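PDB 2QG7: ethanolamine kinase Pv091845 from Plasmodium vivax, which probably phosphorylates ethanolamine, the first step in making phosphatidylethanolamine by way of ethanolamine. Local coordinates for residues L423-L427 and F438-M443; L236-I240 and C416-N420; V94-G99 and F174-I179. The contacts are given in a common frame with arbitrary orientation. Numbering follows the deposited sequence.

Interaction 1 (L423-L427 and F438-M443); sequences LWSLL and FINYGM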
ATOM      1  N   LEU D 423     -10.683  -6.957  -8.037  1.00 40.46           N
ATOM      2  CA  LEU D 423     -11.267  -8.269  -7.911  1.00 40.98           C
ATOM      3  C   LEU D 423     -10.424  -9.279  -8.637  1.00 42.10           C
ATOM      4  O   LEU D 423     -10.306 -10.411  -8.189  1.00 43.96           O
ATOM      5  CB  LEU D 423     -12.674  -8.296  -8.476  1.00 41.49           C
ATOM      6  CG  LEU D 423     -13.784  -7.418  -7.915  1.00 42.57           C
ATOM      7  CD1 LEU D 423     -15.032  -7.535  -8.791  1.00 42.30           C
ATOM      8  CD2 LEU D 423     -14.057  -7.687  -6.417  1.00 41.26           C
ATOM      9  N   TRP D 424      -9.845  -8.888  -9.767  1.00 42.11           N
ATOM     10  CA  TRP D 424      -8.904  -9.739 -10.471  1.00 41.66           C
ATOM     11  C   TRP D 424      -7.725 -10.110  -9.577  1.00 42.25           C
ATOM     12  O   TRP D 424      -7.338 -11.271  -9.477  1.00 42.28           O
ATOM     13  CB  TRP D 424      -8.382  -9.008 -11.726  1.00 41.71           C
ATOM     14  CG  TRP D 424      -7.341  -9.756 -12.471  1.00 36.94           C
ATOM     15  CD1 TRP D 424      -7.546 -10.731 -13.414  1.00 33.95           C
ATOM     16  CD2 TRP D 424      -5.917  -9.620 -12.324  1.00 35.24           C
ATOM     17  NE1 TRP D 424      -6.329 -11.185 -13.888  1.00 35.68           N
ATOM     18  CE2 TRP D 424      -5.315 -10.541 -13.222  1.00 35.46           C
ATOM     19  CE3 TRP D 424      -5.091  -8.820 -11.514  1.00 34.38           C
ATOM     20  CZ2 TRP D 424      -3.927 -10.686 -13.327  1.00 34.40           C
ATOM     21  CZ3 TRP D 424      -3.740  -8.959 -11.605  1.00 34.44           C
ATOM     22  CH2 TRP D 424      -3.151  -9.879 -12.550  1.00 36.38           C
ATOM     23  N   SER D 425      -7.135  -9.100  -8.959  1.00 43.42           N
ATOM     24  CA  SER D 425      -5.969  -9.306  -8.101  1.00 44.48           C
ATOM     25  C   SER D 425      -6.249 -10.161  -6.860  1.00 44.27           C
ATOM     26  O   SER D 425      -5.450 -10.994  -6.474  1.00 44.64           O
ATOM     27  CB  SER D 425      -5.368  -7.980  -7.697  1.00 43.30           C
ATOM     28  OG  SER D 425      -4.050  -8.228  -7.235  1.00 47.18           O
ATOM     29  N   LEU D 426      -7.403  -9.960  -6.260  1.00 45.03           N
ATOM     30  CA  LEU D 426      -7.809 -10.792  -5.145  1.00 45.86           C
ATOM     31  C   LEU D 426      -7.984 -12.258  -5.569  1.00 47.71           C
ATOM     32  O   LEU D 426      -7.578 -13.168  -4.818  1.00 48.66           O
ATOM     33  CB  LEU D 426      -9.086 -10.250  -4.489  1.00 43.68           C
ATOM     34  CG  LEU D 426      -8.921  -9.014  -3.610  1.00 42.51           C
ATOM     35  CD1 LEU D 426     -10.293  -8.533  -3.078  1.00 39.78           C
ATOM     36  CD2 LEU D 426      -7.935  -9.231  -2.425  1.00 38.17           C
ATOM     37  N   LEU D 427      -8.604 -12.492  -6.736  1.00 49.30           N
ATOM     38  CA  LEU D 427      -8.796 -13.845  -7.281  1.00 51.42           C
ATOM     39  C   LEU D 427      -7.503 -14.553  -7.551  1.00 52.09           C
ATOM     40  O   LEU D 427      -7.400 -15.742  -7.368  1.00 53.55           O
ATOM     41  CB  LEU D 427      -9.556 -13.796  -8.603  1.00 52.36           C
ATOM     42  CG  LEU D 427     -11.037 -14.155  -8.673  1.00 53.52           C
ATOM     43  CD1 LEU D 427     -11.499 -13.937 -10.150  1.00 56.58           C
ATOM     44  CD2 LEU D 427     -11.257 -15.598  -8.244  1.00 53.50           C
ATOM     45  N   PHE D 438      -0.505  -9.832  -4.755  1.00 49.97           N
ATOM     46  CA  PHE D 438      -1.881  -9.765  -5.203  1.00 48.54           C
ATOM     47  C   PHE D 438      -2.917  -9.241  -4.204  1.00 48.23           C
ATOM     48  O   PHE D 438      -3.787  -8.459  -4.589  1.00 49.19           O
ATOM     49  CB  PHE D 438      -2.320 -11.128  -5.715  1.00 48.02           C
ATOM     50  CG  PHE D 438      -1.672 -11.530  -7.015  1.00 50.68           C
ATOM     51  CD1 PHE D 438      -0.774 -12.598  -7.068  1.00 52.77           C
ATOM     52  CD2 PHE D 438      -1.968 -10.857  -8.207  1.00 53.64           C
ATOM     53  CE1 PHE D 438      -0.164 -12.992  -8.294  1.00 53.89           C
ATOM     54  CE2 PHE D 438      -1.366 -11.229  -9.429  1.00 54.02           C
ATOM     55  CZ  PHE D 438      -0.455 -12.307  -9.469  1.00 54.30           C
ATOM     56  N   ILE D 439      -2.863  -9.687  -2.948  1.00 47.36           N
ATOM     57  CA  ILE D 439      -3.862  -9.301  -1.930  1.00 45.84           C
ATOM     58  C   ILE D 439      -3.819  -7.807  -1.605  1.00 44.99           C
ATOM     59  O   ILE D 439      -4.851  -7.150  -1.567  1.00 44.60           O
ATOM     60  CB  ILE D 439      -3.659 -10.087  -0.608  1.00 46.24           C
ATOM     61  CG1 ILE D 439      -3.672 -11.608  -0.863  1.00 47.15           C
ATOM     62  CG2 ILE D 439      -4.647  -9.608   0.484  1.00 45.27           C
ATOM     63  CD1 ILE D 439      -4.947 -12.163  -1.487  1.00 48.81           C
ATOM     64  N   ASN D 440      -2.620  -7.301  -1.334  1.00 43.41           N
ATOM     65  CA  ASN D 440      -2.410  -5.939  -1.006  1.00 42.78           C
ATOM     66  C   ASN D 440      -2.683  -5.028  -2.207  1.00 42.29           C
ATOM     67  O   ASN D 440      -3.231  -3.918  -2.044  1.00 40.78           O
ATOM     68  CB  ASN D 440      -0.958  -5.737  -0.526  1.00 43.83           C
ATOM     69  CG  ASN D 440      -0.796  -5.961   0.986  1.00 46.77           C
ATOM     70  OD1 ASN D 440       0.017  -6.782   1.431  1.00 47.41           O
ATOM     71  ND2 ASN D 440      -1.578  -5.231   1.771  1.00 46.51           N
ATOM     72  N   TYR D 441      -2.265  -5.483  -3.395  1.00 40.71           N
ATOM     73  CA  TYR D 441      -2.507  -4.721  -4.598  1.00 40.03           C
ATOM     74  C   TYR D 441      -3.993  -4.678  -4.872  1.00 38.45           C
ATOM     75  O   TYR D 441      -4.484  -3.626  -5.237  1.00 38.74           O
ATOM     76  CB  TYR D 441      -1.751  -5.275  -5.822  1.00 39.89           C
ATOM     77  CG  TYR D 441      -2.045  -4.517  -7.093  1.00 39.87           C
ATOM     78  CD1 TYR D 441      -1.458  -3.275  -7.334  1.00 38.59           C
ATOM     79  CD2 TYR D 441      -2.924  -5.035  -8.057  1.00 39.98           C
ATOM     80  CE1 TYR D 441      -1.725  -2.580  -8.489  1.00 39.89           C
ATOM     81  CE2 TYR D 441      -3.198  -4.328  -9.218  1.00 38.57           C
ATOM     82  CZ  TYR D 441      -2.583  -3.113  -9.436  1.00 38.27           C
ATOM     83  OH  TYR D 441      -2.850  -2.392 -10.603  1.00 42.13           O
ATOM     84  N   GLY D 442      -4.677  -5.804  -4.684  1.00 37.58           N
ATOM     85  CA  GLY D 442      -6.143  -5.918  -4.834  1.00 37.93           C
ATOM     86  C   GLY D 442      -6.932  -5.005  -3.919  1.00 39.09           C
ATOM     87  O   GLY D 442      -7.913  -4.365  -4.332  1.00 41.13           O
ATOM     88  N   MET D 443      -6.485  -4.919  -2.667  1.00 39.12           N
ATOM     89  CA  MET D 443      -7.125  -4.134  -1.615  1.00 38.34           C
ATOM     90  C   MET D 443      -6.877  -2.669  -1.804  1.00 37.69           C
ATOM     91  O   MET D 443      -7.737  -1.881  -1.511  1.00 38.03           O
ATOM     92  CB  MET D 443      -6.628  -4.568  -0.211  1.00 38.30           C
ATOM     93  CG  MET D 443      -7.087  -5.948   0.204  1.00 37.50           C
ATOM     94  SD  MET D 443      -8.911  -6.086   0.196  1.00 41.87           S
ATOM     95  CE  MET D 443      -9.377  -4.943   1.514  1.00 44.39           C
TER

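Interaction 2 (L236-I240 and C416-N420); sequences LWNTI and CSHIN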
ATOM      1  N   LEU D 236     -17.328  -5.960 -20.494  1.00 55.83           N
ATOM      2  CA  LEU D 236     -16.801  -5.418 -19.264  1.00 54.69           C
ATOM      3  C   LEU D 236     -17.556  -5.868 -18.023  1.00 54.65           C
ATOM      4  O   LEU D 236     -16.947  -6.326 -17.045  1.00 53.72           O
ATOM      5  CB  LEU D 236     -16.754  -3.881 -19.356  1.00 53.68           C
ATOM      6  CG  LEU D 236     -16.380  -2.967 -18.199  1.00 52.41           C
ATOM      7  CD1 LEU D 236     -15.023  -3.350 -17.526  1.00 51.58           C
ATOM      8  CD2 LEU D 236     -16.350  -1.547 -18.728  1.00 50.60           C
ATOM      9  N   TRP D 237     -18.877  -5.737 -18.071  1.00 54.54           N
ATOM     10  CA  TRP D 237     -19.727  -6.022 -16.918  1.00 54.55           C
ATOM     11  C   TRP D 237     -19.889  -7.506 -16.688  1.00 55.38           C
ATOM     12  O   TRP D 237     -20.047  -7.942 -15.568  1.00 55.94           O
ATOM     13  CB  TRP D 237     -21.081  -5.339 -17.085  1.00 53.69           C
ATOM     14  CG  TRP D 237     -20.914  -3.973 -17.569  1.00 52.48           C
ATOM     15  CD1 TRP D 237     -21.186  -3.515 -18.820  1.00 53.10           C
ATOM     16  CD2 TRP D 237     -20.372  -2.859 -16.839  1.00 52.50           C
ATOM     17  NE1 TRP D 237     -20.881  -2.183 -18.916  1.00 53.25           N
ATOM     18  CE2 TRP D 237     -20.368  -1.754 -17.720  1.00 50.86           C
ATOM     19  CE3 TRP D 237     -19.889  -2.691 -15.530  1.00 48.60           C
ATOM     20  CZ2 TRP D 237     -19.914  -0.497 -17.339  1.00 50.29           C
ATOM     21  CZ3 TRP D 237     -19.454  -1.451 -15.153  1.00 49.31           C
ATOM     22  CH2 TRP D 237     -19.466  -0.365 -16.053  1.00 51.77           C
ATOM     23  N   ASN D 238     -19.864  -8.276 -17.764  1.00 56.43           N
ATOM     24  CA  ASN D 238     -19.788  -9.719 -17.680  1.00 57.44           C
ATOM     25  C   ASN D 238     -18.524 -10.167 -16.953  1.00 57.51           C
ATOM     26  O   ASN D 238     -18.547 -11.165 -16.246  1.00 58.27           O
ATOM     27  CB  ASN D 238     -19.785 -10.306 -19.100  1.00 58.47           C
ATOM     28  CG  ASN D 238     -19.810 -11.837 -19.110  1.00 60.63           C
ATOM     29  OD1 ASN D 238     -20.873 -12.460 -18.919  1.00 62.52           O
ATOM     30  ND2 ASN D 238     -18.636 -12.449 -19.353  1.00 62.31           N
ATOM     31  N   THR D 239     -17.422  -9.441 -17.159  1.00 57.20           N
ATOM     32  CA  THR D 239     -16.112  -9.774 -16.592  1.00 57.40           C
ATOM     33  C   THR D 239     -16.046  -9.352 -15.125  1.00 57.59           C
ATOM     34  O   THR D 239     -15.619 -10.141 -14.281  1.00 57.76           O
ATOM     35  CB  THR D 239     -14.956  -9.124 -17.381  1.00 56.87           C
ATOM     36  OG1 THR D 239     -15.020  -9.565 -18.734  1.00 58.26           O
ATOM     37  CG2 THR D 239     -13.613  -9.525 -16.840  1.00 57.10           C
ATOM     38  N   ILE D 240     -16.491  -8.127 -14.834  1.00 57.59           N
ATOM     39  CA  ILE D 240     -16.560  -7.637 -13.454  1.00 57.69           C
ATOM     40  C   ILE D 240     -17.445  -8.518 -12.567  1.00 57.56           C
ATOM     41  O   ILE D 240     -17.050  -8.875 -11.467  1.00 57.98           O
ATOM     42  CB  ILE D 240     -16.998  -6.144 -13.369  1.00 57.37           C
ATOM     43  CG1 ILE D 240     -16.005  -5.261 -14.107  1.00 54.68           C
ATOM     44  CG2 ILE D 240     -17.089  -5.685 -11.909  1.00 58.35           C
ATOM     45  CD1 ILE D 240     -16.388  -3.799 -14.082  1.00 51.77           C
ATOM     46  N   CYS D 416     -14.468   2.185 -12.117  1.00 45.44           N
ATOM     47  CA  CYS D 416     -14.753   0.907 -12.780  1.00 45.76           C
ATOM     48  C   CYS D 416     -13.449   0.053 -12.998  1.00 43.57           C
ATOM     49  O   CYS D 416     -13.402  -1.157 -12.797  1.00 43.31           O
ATOM     50  CB  CYS D 416     -15.434   1.228 -14.122  1.00 44.28           C
ATOM     51  SG  CYS D 416     -15.918  -0.228 -14.985  1.00 52.23           S
ATOM     52  N   SER D 417     -12.405   0.729 -13.438  1.00 42.28           N
ATOM     53  CA  SER D 417     -11.086   0.168 -13.576  1.00 41.13           C
ATOM     54  C   SER D 417     -10.484  -0.285 -12.211  1.00 40.73           C
ATOM     55  O   SER D 417      -9.856  -1.332 -12.138  1.00 41.51           O
ATOM     56  CB  SER D 417     -10.205   1.250 -14.204  1.00 40.18           C
ATOM     57  OG  SER D 417      -8.861   0.870 -14.180  1.00 40.56           O
ATOM     58  N   HIS D 418     -10.694   0.496 -11.143  1.00 39.80           N
ATOM     59  CA  HIS D 418     -10.336   0.063  -9.779  1.00 39.09           C
ATOM     60  C   HIS D 418     -11.020  -1.226  -9.311  1.00 39.08           C
ATOM     61  O   HIS D 418     -10.384  -2.098  -8.741  1.00 39.79           O
ATOM     62  CB  HIS D 418     -10.618   1.181  -8.768  1.00 37.60           C
ATOM     63  CG  HIS D 418      -9.754   2.375  -8.943  1.00 33.94           C
ATOM     64  ND1 HIS D 418      -8.387   2.280  -9.114  1.00 31.93           N
ATOM     65  CD2 HIS D 418     -10.052   3.695  -8.970  1.00 31.22           C
ATOM     66  CE1 HIS D 418      -7.870   3.496  -9.219  1.00 34.54           C
ATOM     67  NE2 HIS D 418      -8.861   4.374  -9.134  1.00 37.48           N
ATOM     68  N   ILE D 419     -12.324  -1.323  -9.518  1.00 39.38           N
ATOM     69  CA  ILE D 419     -13.057  -2.490  -9.120  1.00 39.74           C
ATOM     70  C   ILE D 419     -12.644  -3.716  -9.909  1.00 40.28           C
ATOM     71  O   ILE D 419     -12.436  -4.794  -9.344  1.00 41.74           O
ATOM     72  CB  ILE D 419     -14.587  -2.236  -9.193  1.00 39.87           C
ATOM     73  CG1 ILE D 419     -14.955  -1.135  -8.182  1.00 40.39           C
ATOM     74  CG2 ILE D 419     -15.357  -3.524  -8.938  1.00 38.87           C
ATOM     75  CD1 ILE D 419     -16.400  -0.550  -8.288  1.00 44.41           C
ATOM     76  N   ASN D 420     -12.524  -3.556 -11.218  1.00 40.81           N
ATOM     77  CA  ASN D 420     -12.076  -4.632 -12.095  1.00 40.45           C
ATOM     78  C   ASN D 420     -10.737  -5.228 -11.653  1.00 40.12           C
ATOM     79  O   ASN D 420     -10.604  -6.444 -11.531  1.00 41.45           O
ATOM     80  CB  ASN D 420     -11.995  -4.138 -13.565  1.00 40.62           C
ATOM     81  CG  ASN D 420     -11.651  -5.258 -14.539  1.00 41.23           C
ATOM     82  OD1 ASN D 420     -12.479  -6.109 -14.847  1.00 45.69           O
ATOM     83  ND2 ASN D 420     -10.410  -5.276 -14.999  1.00 41.59           N
TER

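Interaction 3 (V94-G99 and F174-I179); sequences VMLHYG and FTNGRI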
ATOM      1  N   VAL D  94      10.111 -27.003 -27.368  1.00 64.83           N
ATOM      2  CA  VAL D  94       9.082 -26.166 -27.980  1.00 64.63           C
ATOM      3  C   VAL D  94       9.483 -25.898 -29.416  1.00 64.46           C
ATOM      4  O   VAL D  94       8.687 -26.120 -30.336  1.00 65.21           O
ATOM      5  CB  VAL D  94       8.813 -24.844 -27.178  1.00 65.08           C
ATOM      6  CG1 VAL D  94       7.931 -23.887 -27.965  1.00 63.85           C
ATOM      7  CG2 VAL D  94       8.143 -25.151 -25.812  1.00 64.51           C
ATOM      8  N   MET D  95      10.730 -25.488 -29.608  1.00 64.02           N
ATOM      9  CA  MET D  95      11.262 -25.211 -30.941  1.00 64.57           C
ATOM     10  C   MET D  95      11.433 -26.457 -31.822  1.00 65.02           C
ATOM     11  O   MET D  95      11.394 -26.385 -33.057  1.00 65.34           O
ATOM     12  CB  MET D  95      12.602 -24.444 -30.842  1.00 64.02           C
ATOM     13  CG  MET D  95      12.486 -22.990 -30.281  1.00 63.74           C
ATOM     14  SD  MET D  95      11.147 -21.941 -30.952  1.00 62.63           S
ATOM     15  CE  MET D  95      11.515 -21.845 -32.759  1.00 58.49           C
ATOM     16  N   LEU D  96      11.656 -27.597 -31.189  1.00 65.56           N
ATOM     17  CA  LEU D  96      11.896 -28.822 -31.929  1.00 66.31           C
ATOM     18  C   LEU D  96      10.594 -29.433 -32.463  1.00 66.70           C
ATOM     19  O   LEU D  96      10.559 -29.928 -33.594  1.00 67.42           O
ATOM     20  CB  LEU D  96      12.678 -29.831 -31.063  1.00 66.34           C
ATOM     21  CG  LEU D  96      13.036 -31.237 -31.588  1.00 66.24           C
ATOM     22  CD1 LEU D  96      14.030 -31.218 -32.773  1.00 64.53           C
ATOM     23  CD2 LEU D  96      13.575 -32.064 -30.444  1.00 66.23           C
ATOM     24  N   HIS D  97       9.540 -29.403 -31.646  1.00 66.77           N
ATOM     25  CA  HIS D  97       8.263 -30.017 -31.986  1.00 66.94           C
ATOM     26  C   HIS D  97       7.291 -28.977 -32.543  1.00 67.25           C
ATOM     27  O   HIS D  97       6.860 -29.067 -33.704  1.00 67.92           O
ATOM     28  CB  HIS D  97       7.666 -30.729 -30.755  1.00 66.54           C
ATOM     29  CG  HIS D  97       6.318 -31.341 -30.999  1.00 66.84           C
ATOM     30  ND1 HIS D  97       5.240 -31.136 -30.158  1.00 66.43           N
ATOM     31  CD2 HIS D  97       5.866 -32.137 -32.004  1.00 68.07           C
ATOM     32  CE1 HIS D  97       4.183 -31.781 -30.624  1.00 66.08           C
ATOM     33  NE2 HIS D  97       4.537 -32.398 -31.743  1.00 68.01           N
ATOM     34  N   TYR D  98       6.952 -27.986 -31.719  1.00 67.26           N
ATOM     35  CA  TYR D  98       5.950 -26.978 -32.088  1.00 67.22           C
ATOM     36  C   TYR D  98       6.427 -26.040 -33.217  1.00 67.69           C
ATOM     37  O   TYR D  98       5.692 -25.788 -34.182  1.00 66.92           O
ATOM     38  CB  TYR D  98       5.500 -26.192 -30.840  1.00 66.42           C
ATOM     39  CG  TYR D  98       4.651 -26.995 -29.888  1.00 64.62           C
ATOM     40  CD1 TYR D  98       4.975 -27.070 -28.525  1.00 62.76           C
ATOM     41  CD2 TYR D  98       3.500 -27.685 -30.343  1.00 64.84           C
ATOM     42  CE1 TYR D  98       4.186 -27.818 -27.624  1.00 63.04           C
ATOM     43  CE2 TYR D  98       2.694 -28.436 -29.451  1.00 63.47           C
ATOM     44  CZ  TYR D  98       3.049 -28.505 -28.092  1.00 64.21           C
ATOM     45  OH  TYR D  98       2.267 -29.237 -27.205  1.00 64.32           O
ATOM     46  N   GLY D  99       7.664 -25.557 -33.076  1.00 68.30           N
ATOM     47  CA  GLY D  99       8.283 -24.657 -34.027  1.00 69.45           C
ATOM     48  C   GLY D  99       9.218 -25.368 -34.980  1.00 70.41           C
ATOM     49  O   GLY D  99      10.313 -24.886 -35.256  1.00 70.04           O
ATOM     50  N   PHE D 174      -0.296 -23.736 -28.558  1.00 58.80           N
ATOM     51  CA  PHE D 174      -0.403 -25.004 -27.821  1.00 57.46           C
ATOM     52  C   PHE D 174      -1.002 -24.786 -26.440  1.00 58.20           C
ATOM     53  O   PHE D 174      -1.065 -23.646 -25.950  1.00 58.11           O
ATOM     54  CB  PHE D 174       0.937 -25.771 -27.752  1.00 57.01           C
ATOM     55  CG  PHE D 174       2.162 -24.904 -27.476  1.00 52.85           C
ATOM     56  CD1 PHE D 174       2.659 -24.771 -26.182  1.00 49.64           C
ATOM     57  CD2 PHE D 174       2.822 -24.249 -28.511  1.00 49.67           C
ATOM     58  CE1 PHE D 174       3.775 -23.996 -25.921  1.00 47.74           C
ATOM     59  CE2 PHE D 174       3.956 -23.475 -28.256  1.00 47.62           C
ATOM     60  CZ  PHE D 174       4.429 -23.348 -26.959  1.00 48.01           C
ATOM     61  N   THR D 175      -1.442 -25.876 -25.806  1.00 58.52           N
ATOM     62  CA  THR D 175      -2.326 -25.737 -24.622  1.00 59.61           C
ATOM     63  C   THR D 175      -1.716 -24.977 -23.457  1.00 58.53           C
ATOM     64  O   THR D 175      -2.439 -24.579 -22.517  1.00 59.12           O
ATOM     65  CB  THR D 175      -2.896 -27.090 -24.099  1.00 59.94           C
ATOM     66  OG1 THR D 175      -1.808 -27.988 -23.800  1.00 63.02           O
ATOM     67  CG2 THR D 175      -3.834 -27.713 -25.148  1.00 62.05           C
ATOM     68  N   ASN D 176      -0.398 -24.756 -23.521  1.00 57.08           N
ATOM     69  CA  ASN D 176       0.308 -24.157 -22.391  1.00 55.07           C
ATOM     70  C   ASN D 176       1.206 -22.970 -22.796  1.00 54.39           C
ATOM     71  O   ASN D 176       1.913 -22.375 -21.973  1.00 53.47           O
ATOM     72  CB  ASN D 176       1.027 -25.256 -21.576  1.00 55.05           C
ATOM     73  CG  ASN D 176       2.276 -25.794 -22.273  1.00 52.85           C
ATOM     74  OD1 ASN D 176       3.378 -25.510 -21.848  1.00 52.83           O
ATOM     75  ND2 ASN D 176       2.103 -26.547 -23.347  1.00 54.40           N
ATOM     76  N   GLY D 177       1.130 -22.591 -24.066  1.00 53.79           N
ATOM     77  CA  GLY D 177       1.876 -21.438 -24.519  1.00 53.76           C
ATOM     78  C   GLY D 177       1.768 -21.235 -25.991  1.00 54.25           C
ATOM     79  O   GLY D 177       0.919 -21.846 -26.649  1.00 54.16           O
ATOM     80  N   ARG D 178       2.638 -20.381 -26.521  1.00 55.33           N
ATOM     81  CA  ARG D 178       2.674 -20.124 -27.966  1.00 56.75           C
ATOM     82  C   ARG D 178       4.046 -19.684 -28.465  1.00 57.81           C
ATOM     83  O   ARG D 178       4.920 -19.284 -27.670  1.00 57.87           O
ATOM     84  CB  ARG D 178       1.645 -19.045 -28.344  1.00 57.15           C
ATOM     85  CG  ARG D 178       2.046 -17.638 -27.884  1.00 57.75           C
ATOM     86  CD  ARG D 178       1.135 -16.594 -28.448  1.00 57.56           C
ATOM     87  NE  ARG D 178      -0.090 -16.499 -27.687  1.00 58.73           N
ATOM     88  CZ  ARG D 178      -0.528 -15.389 -27.092  1.00 59.19           C
ATOM     89  NH1 ARG D 178      -1.677 -15.434 -26.426  1.00 60.32           N
ATOM     90  NH2 ARG D 178       0.162 -14.246 -27.163  1.00 59.50           N
ATOM     91  N   ILE D 179       4.216 -19.734 -29.788  1.00 58.85           N
ATOM     92  CA  ILE D 179       5.410 -19.193 -30.439  1.00 60.28           C
ATOM     93  C   ILE D 179       5.011 -18.008 -31.319  1.00 61.06           C
ATOM     94  O   ILE D 179       4.204 -18.139 -32.255  1.00 60.85           O
ATOM     95  CB  ILE D 179       6.204 -20.242 -31.299  1.00 60.12           C
ATOM     96  CG1 ILE D 179       6.432 -21.548 -30.521  1.00 60.29           C
ATOM     97  CG2 ILE D 179       7.543 -19.642 -31.735  1.00 60.03           C
ATOM     98  CD1 ILE D 179       6.899 -22.743 -31.397  1.00 58.29           C
TER

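Interaction 1 (L423-L427 and F438-M443)
Two nearly antiparallel helices (161° between their N-to-C directions) approach to 7.5 Å between axes, close for a helix pair because small residues meet at the crossing: the CA atoms of Ser425 and Gly442 lie 4.7 Å apart. A CB on Gly442 would sit tight against Leu426 CG and Ser425 CB, so its absence eases the close approach. Ser425, its chi1 at -162° (t), sends OG across to donate a hydrogen bond to Phe438 O (2.7 Å). That carbonyl also accepts the helical bond from Gly442 N (2.8 Å from Phe438 O) and so serves both helices. Trp424, with chi1 t, swings its indole to the flank, where Phe438 (chi1 m) meets it in an offset edge-to-face pair, the edge of Phe438 toward the indole face, centroids 5.8 Å apart and planes at 71°. On the other side of Ser425, Leu426 in its mt rotamer extends CD2 to 4.3 Å from Ile439 CD1 and 4.2 Å from Met443 SD. Tyr441, chi1 t, sets its ring edge at Ser425 OG (CD2 to OG 3.5 Å) and hydrogen-bonds Arg445 through OH. The pair is a helical hairpin of helices 413-430 and 438-448. Leu423 and Leu427 face helix 236-251, Ile439 and Met443 rest on Ile263 of helix 262-265, and Thr447 of the second subunit packs against Ile439 and Met443.

Interaction 2 (L236-I240 and C416-N420)
One thiol meets three side chains of the facing helix: Cys416, chi1 t, lodges SG among them, 3.7 Å from Trp237 CH2, 3.7 Å from Ile240 CD1 and 4.0 Å from Leu236 CD2. Toward the indole it makes an oblique sulfur-aromatic contact, with SG 4.5 Å from the centroid of the six-membered ring and 49° off its normal. The segment axes stay 10.8 Å apart at 39°, so side chains bridge the gap, and the backbones are nearest at Ile240 and Asn420 (CA to CA 5.6 Å). There Ile240 CG2 meets Ile419 CG2 at 4.1 Å, and Ile240 CG1 lies 3.7 Å from Asn420 OD1. Val279 and Ile276 of helix 269-284 extend the apolar patch, joining three helices of the C-terminal lobe. Trp237 NE1 and Thr239 OG1 take their hydrogen-bond partners outside the contact, from Glu359 and from Phe235 O. With neither hydrogen bond nor salt bridge between the segments, cohesion rests on shape, dispersion and the polarizable sulfur.

Interaction 3 (V94-G99 and F174-I179)
Ile179, Phe174 and Tyr98 carry most of this contact, in which the C-terminal end of helix 84-98 lies across a beta hairpin, at 83° to strand 177-179. Phe174 opens the type I turn that runs to Gly177 and links edge strand 170-174 to its neighbour 177-181 in the five-stranded N-lobe sheet. Its ring and that of Tyr98 form an offset stack, nearly parallel (planes at 3°, centroids 4.1 Å apart), and Phe174 CB adds a CH-pi contact over the tyrosine face, 3.7 Å from its centroid. Val94 CG1 closes in on Phe174 CZ at 3.7 Å. Ile179 directs CD1 against the helix, 3.8 Å from both Val94 CG1 and Tyr98 CB and 3.4 Å from Gly99 N. A CB on Gly99 would clash with that methyl, and the helix has a wider pi-type turn at 94-98, Gly99 N hydrogen-bonding Val94 O (3.0 Å). Tyr98 OH reaches Lys74 in a weak hydrogen bond, while Arg178, directed away from the helix, forms salt bridges with Glu154 and Glu180. Without a hydrogen bond between the segments, the attraction is mainly aromatic and aliphatic, and the fit probably depends on ring overlap and methyl packing.

Overall arrangement
Interactions 1 and 2 both use helix 413-430, at successive turns, and touch where Leu423 CD1 lies 3.6 Å from Ile240 O. That helix thereby packs on helix 236-251 and on its hairpin partner 438-448 within the helical C-terminal lobe. Interaction 3 stands apart in the N-terminal lobe of this kinase-like fold, its centre about 31 and 32 Å from those of interactions 1 and 2. All three are largely buried, each with one partly exposed residue (Ile439, Thr239, Tyr98); interaction 1 alone borders the second subunit. Only interaction 1 has a hydrogen bond between its segments, matching its tight helix crossing; interaction 2 relies on a thiol, interaction 3 on stacked rings against a sheet.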